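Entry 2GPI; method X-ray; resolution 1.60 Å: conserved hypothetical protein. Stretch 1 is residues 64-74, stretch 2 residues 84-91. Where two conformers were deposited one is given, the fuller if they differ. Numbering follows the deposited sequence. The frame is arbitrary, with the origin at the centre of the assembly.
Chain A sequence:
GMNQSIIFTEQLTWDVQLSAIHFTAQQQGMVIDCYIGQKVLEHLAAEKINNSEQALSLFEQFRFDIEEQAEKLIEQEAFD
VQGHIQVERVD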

# COMPACT_ATOMS: atom_id res chain seq x y z
N PHE A 64 -3.73 1.64 -8.59
CA PHE A 64 -4.81 2.57 -8.26
C PHE A 64 -5.88 1.93 -7.36
O PHE A 64 -6.44 2.60 -6.50
CB PHE A 64 -5.38 3.25 -9.51
CG PHE A 64 -4.38 4.18 -10.12
CD1 PHE A 64 -4.33 5.50 -9.69
CD2 PHE A 64 -3.42 3.72 -11.01
CE1 PHE A 64 -3.36 6.37 -10.15
CE2 PHE A 64 -2.42 4.60 -11.49
CZ PHE A 64 -2.39 5.92 -11.05
N ASP A 65 -6.11 0.64 -7.49
CA ASP A 65 -6.98 -0.05 -6.54
C ASP A 65 -6.37 -0.08 -5.14
O ASP A 65 -7.06 0.07 -4.13
CB ASP A 65 -7.18 -1.49 -7.02
CG ASP A 65 -8.06 -1.59 -8.28
OD1 ASP A 65 -8.74 -0.61 -8.66
OD2 ASP A 65 -8.07 -2.71 -8.84
N ILE A 66 -5.08 -0.35 -5.08
CA ILE A 66 -4.38 -0.46 -3.78
C ILE A 66 -4.34 0.89 -3.08
O ILE A 66 -4.64 1.02 -1.91
CB ILE A 66 -2.99 -1.07 -3.94
CG1 ILE A 66 -3.04 -2.53 -4.41
CG2 ILE A 66 -2.18 -1.01 -2.63
CD1 ILE A 66 -1.75 -3.09 -4.96
N GLU A 67 -3.90 1.91 -3.84
CA GLU A 67 -3.81 3.26 -3.28
C GLU A 67 -5.21 3.82 -2.93
O GLU A 67 -5.32 4.53 -1.91
CB GLU A 67 -3.00 4.18 -4.22
CG GLU A 67 -1.49 3.74 -4.25
CD GLU A 67 -0.58 4.54 -5.14
OE1 GLU A 67 -1.06 5.28 -6.04
OE2 GLU A 67 0.67 4.44 -4.92
N GLU A 68 -6.25 3.45 -3.70
CA GLU A 68 -7.60 3.86 -3.35
C GLU A 68 -7.95 3.36 -1.96
O GLU A 68 -8.51 4.09 -1.13
CB GLU A 68 -8.63 3.35 -4.36
CG GLU A 68 -10.01 3.75 -4.07
CD GLU A 68 -10.95 3.41 -5.20
OE1 GLU A 68 -10.69 2.47 -5.96
OE2 GLU A 68 -11.99 4.09 -5.31
N GLN A 69 -7.64 2.10 -1.73
CA GLN A 69 -7.94 1.47 -0.43
C GLN A 69 -7.09 2.12 0.70
O GLN A 69 -7.62 2.39 1.77
CB GLN A 69 -7.75 -0.05 -0.48
CG GLN A 69 -8.07 -0.75 0.82
CD GLN A 69 -9.50 -0.62 1.34
OE1 GLN A 69 -10.42 -0.32 0.58
NE2 GLN A 69 -9.70 -0.91 2.63
N ALA A 70 -5.81 2.39 0.44
CA ALA A 70 -4.97 3.05 1.44
C ALA A 70 -5.53 4.42 1.77
O ALA A 70 -5.52 4.84 2.95
CB ALA A 70 -3.52 3.17 0.95
N GLU A 71 -6.01 5.14 0.75
CA GLU A 71 -6.58 6.47 0.96
C GLU A 71 -7.81 6.42 1.86
O GLU A 71 -7.95 7.24 2.79
CB GLU A 71 -6.91 7.13 -0.38
CG GLU A 71 -6.99 8.65 -0.27
CD GLU A 71 -8.30 9.14 0.13
OE1 GLU A 71 -9.30 8.37 0.01
OE2 GLU A 71 -8.36 10.34 0.55
N LYS A 72 -8.65 5.43 1.65
CA LYS A 72 -9.83 5.24 2.45
C LYS A 72 -9.43 4.94 3.88
O LYS A 72 -9.97 5.51 4.83
CB LYS A 72 -10.65 4.09 1.88
CG LYS A 72 -11.89 3.88 2.62
CD LYS A 72 -12.62 2.61 2.11
CE LYS A 72 -12.33 1.41 3.02
N LEU A 73 -8.46 4.04 4.03
CA LEU A 73 -8.01 3.68 5.39
C LEU A 73 -7.48 4.91 6.15
O LEU A 73 -7.73 5.11 7.35
CB LEU A 73 -6.97 2.57 5.32
CG LEU A 73 -7.46 1.19 4.88
CD1 LEU A 73 -6.27 0.26 4.60
CD2 LEU A 73 -8.45 0.59 5.91
N ILE A 74 -6.70 5.73 5.45
CA ILE A 74 -6.20 6.99 6.06
C ILE A 74 -7.34 7.91 6.48
O ILE A 74 -7.39 8.43 7.62
CB ILE A 74 -5.22 7.69 5.11
CG1 ILE A 74 -3.93 6.89 4.96
CG2 ILE A 74 -4.91 9.13 5.60
CD1 ILE A 74 -3.07 7.36 3.74
N HIS A 84 1.32 3.15 10.96
CA HIS A 84 1.30 2.76 9.58
C HIS A 84 -0.08 2.37 9.06
O HIS A 84 -1.01 2.14 9.84
CB HIS A 84 2.20 1.58 9.37
CG HIS A 84 3.62 1.81 9.76
ND1 HIS A 84 4.43 0.79 10.21
CD2 HIS A 84 4.37 2.93 9.78
CE1 HIS A 84 5.61 1.28 10.52
NE2 HIS A 84 5.62 2.58 10.25
N ILE A 85 -0.18 2.23 7.74
CA ILE A 85 -1.40 1.82 7.09
C ILE A 85 -1.15 0.44 6.45
O ILE A 85 -0.23 0.27 5.69
CB ILE A 85 -1.85 2.82 6.01
CG1 ILE A 85 -2.28 4.17 6.63
CG2 ILE A 85 -2.95 2.21 5.09
CD1 ILE A 85 -3.64 4.13 7.35
N GLN A 86 -1.94 -0.54 6.86
CA GLN A 86 -1.84 -1.90 6.31
C GLN A 86 -3.07 -2.18 5.45
O GLN A 86 -4.19 -2.22 5.96
CB GLN A 86 -1.79 -2.94 7.43
CG GLN A 86 -0.67 -2.76 8.45
CD GLN A 86 0.71 -3.14 7.94
OE1 GLN A 86 0.87 -4.03 7.12
NE2 GLN A 86 1.72 -2.45 8.44
N VAL A 87 -2.85 -2.39 4.16
CA VAL A 87 -3.92 -2.72 3.24
C VAL A 87 -4.13 -4.23 3.32
O VAL A 87 -3.26 -5.01 2.97
CB VAL A 87 -3.58 -2.30 1.82
CG1 VAL A 87 -4.62 -2.89 0.84
CG2 VAL A 87 -3.47 -0.78 1.72
N GLU A 88 -5.29 -4.62 3.85
CA GLU A 88 -5.58 -6.05 4.13
C GLU A 88 -6.56 -6.66 3.13
O GLU A 88 -6.61 -7.88 3.00
CB GLU A 88 -6.05 -6.15 5.57
CG GLU A 88 -4.87 -5.83 6.48
CD GLU A 88 -5.18 -5.88 7.92
OE1 GLU A 88 -6.20 -5.30 8.33
OE2 GLU A 88 -4.35 -6.46 8.65
N ARG A 89 -7.34 -5.81 2.46
CA ARG A 89 -8.32 -6.24 1.47
C ARG A 89 -8.44 -5.20 0.39
O ARG A 89 -8.50 -4.00 0.67
CB ARG A 89 -9.72 -6.44 2.08
CG ARG A 89 -9.77 -7.35 3.28
N VAL A 90 -8.43 -5.68 -0.85
CA VAL A 90 -8.61 -4.86 -2.03
C VAL A 90 -9.55 -5.59 -2.99
O VAL A 90 -9.33 -6.78 -3.32
CB VAL A 90 -7.29 -4.64 -2.79
CG1 VAL A 90 -7.52 -3.70 -3.97
CG2 VAL A 90 -6.21 -4.13 -1.88
N ASP A 91 -10.58 -4.88 -3.44
CA ASP A 91 -11.54 -5.41 -4.42
C ASP A 91 -12.26 -6.64 -3.83
O ASP A 91 -12.68 -6.63 -2.65
CB ASP A 91 -10.84 -5.77 -5.75
CG ASP A 91 -10.17 -4.58 -6.43
OD1 ASP A 91 -10.50 -3.41 -6.07
OD2 ASP A 91 -9.32 -4.81 -7.33
OXT ASP A 91 -12.44 -7.67 -4.51
O HOH W 1 -7.92 -3.00 4.20
O HOH W 2 -11.57 -3.37 -0.25

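Residues 64-74 are helical throughout, as the i to i+4 backbone bonds attest, from Glu 68 N to Phe 64 O (2.9 Å) through Ile 74 N to Ala 70 O (2.9 Å). The strand beginning at Ile 85 crosses this helix at 135° between N-to-C directions, with the axes 8.5 Å apart at closest approach. Because the helix and the strand run in broadly opposed directions, advancing along stretch 2 means moving back down the helix: the CA atoms of Val 87 and Ala 70 lie 6.1 Å apart, those of Val 90 and Ile 66 6.3 Å.

His 84 makes no contact with the helix. Ile 85, whose CA-to-CB bond points toward the helix, gives up 78 Å² to it: its CG1 lies 3.6 Å from Ile 74 CG1, and its CG2 3.9 Å from Leu 73 CD1, distances typical of apolar packing. The CA-to-CB bond of Gln 86 points away from the helix, as strand alternation predicts, yet its carbonyl O lies 3.5 Å from Leu 73 CD1. At Val 87, CG2 meets Ala 70 CB at 4.0 Å and Leu 73 CD1 at 4.1 Å; the small alanine methyl fits this close backbone approach.

Beyond Val 87 polar groups enter, through solvent. Water 1 accepts hydrogen bonds from Glu 88 N (3.1 Å) and Gln 69 NE2 (3.2 Å), bridging backbone to side chain. Water 2 donates weakly to Arg 89 O (3.3 Å) and Gln 69 OE1 (3.4 Å). Gln 69 CG also lies 3.3 Å from Arg 89 O. No direct hydrogen bond joins the modelled atoms of the two stretches, although the Arg 89 side chain is incomplete.

Val 90 restores apolar packing, its CG1 3.8 Å from Asp 65 CB and its CG2 4.4 Å from Ile 66 CG1. At the C-terminal Asp 91, OD2 comes within 2.9 Å of Asp 65 OD2, a close approach of like-charged carboxylates rather than a salt bridge.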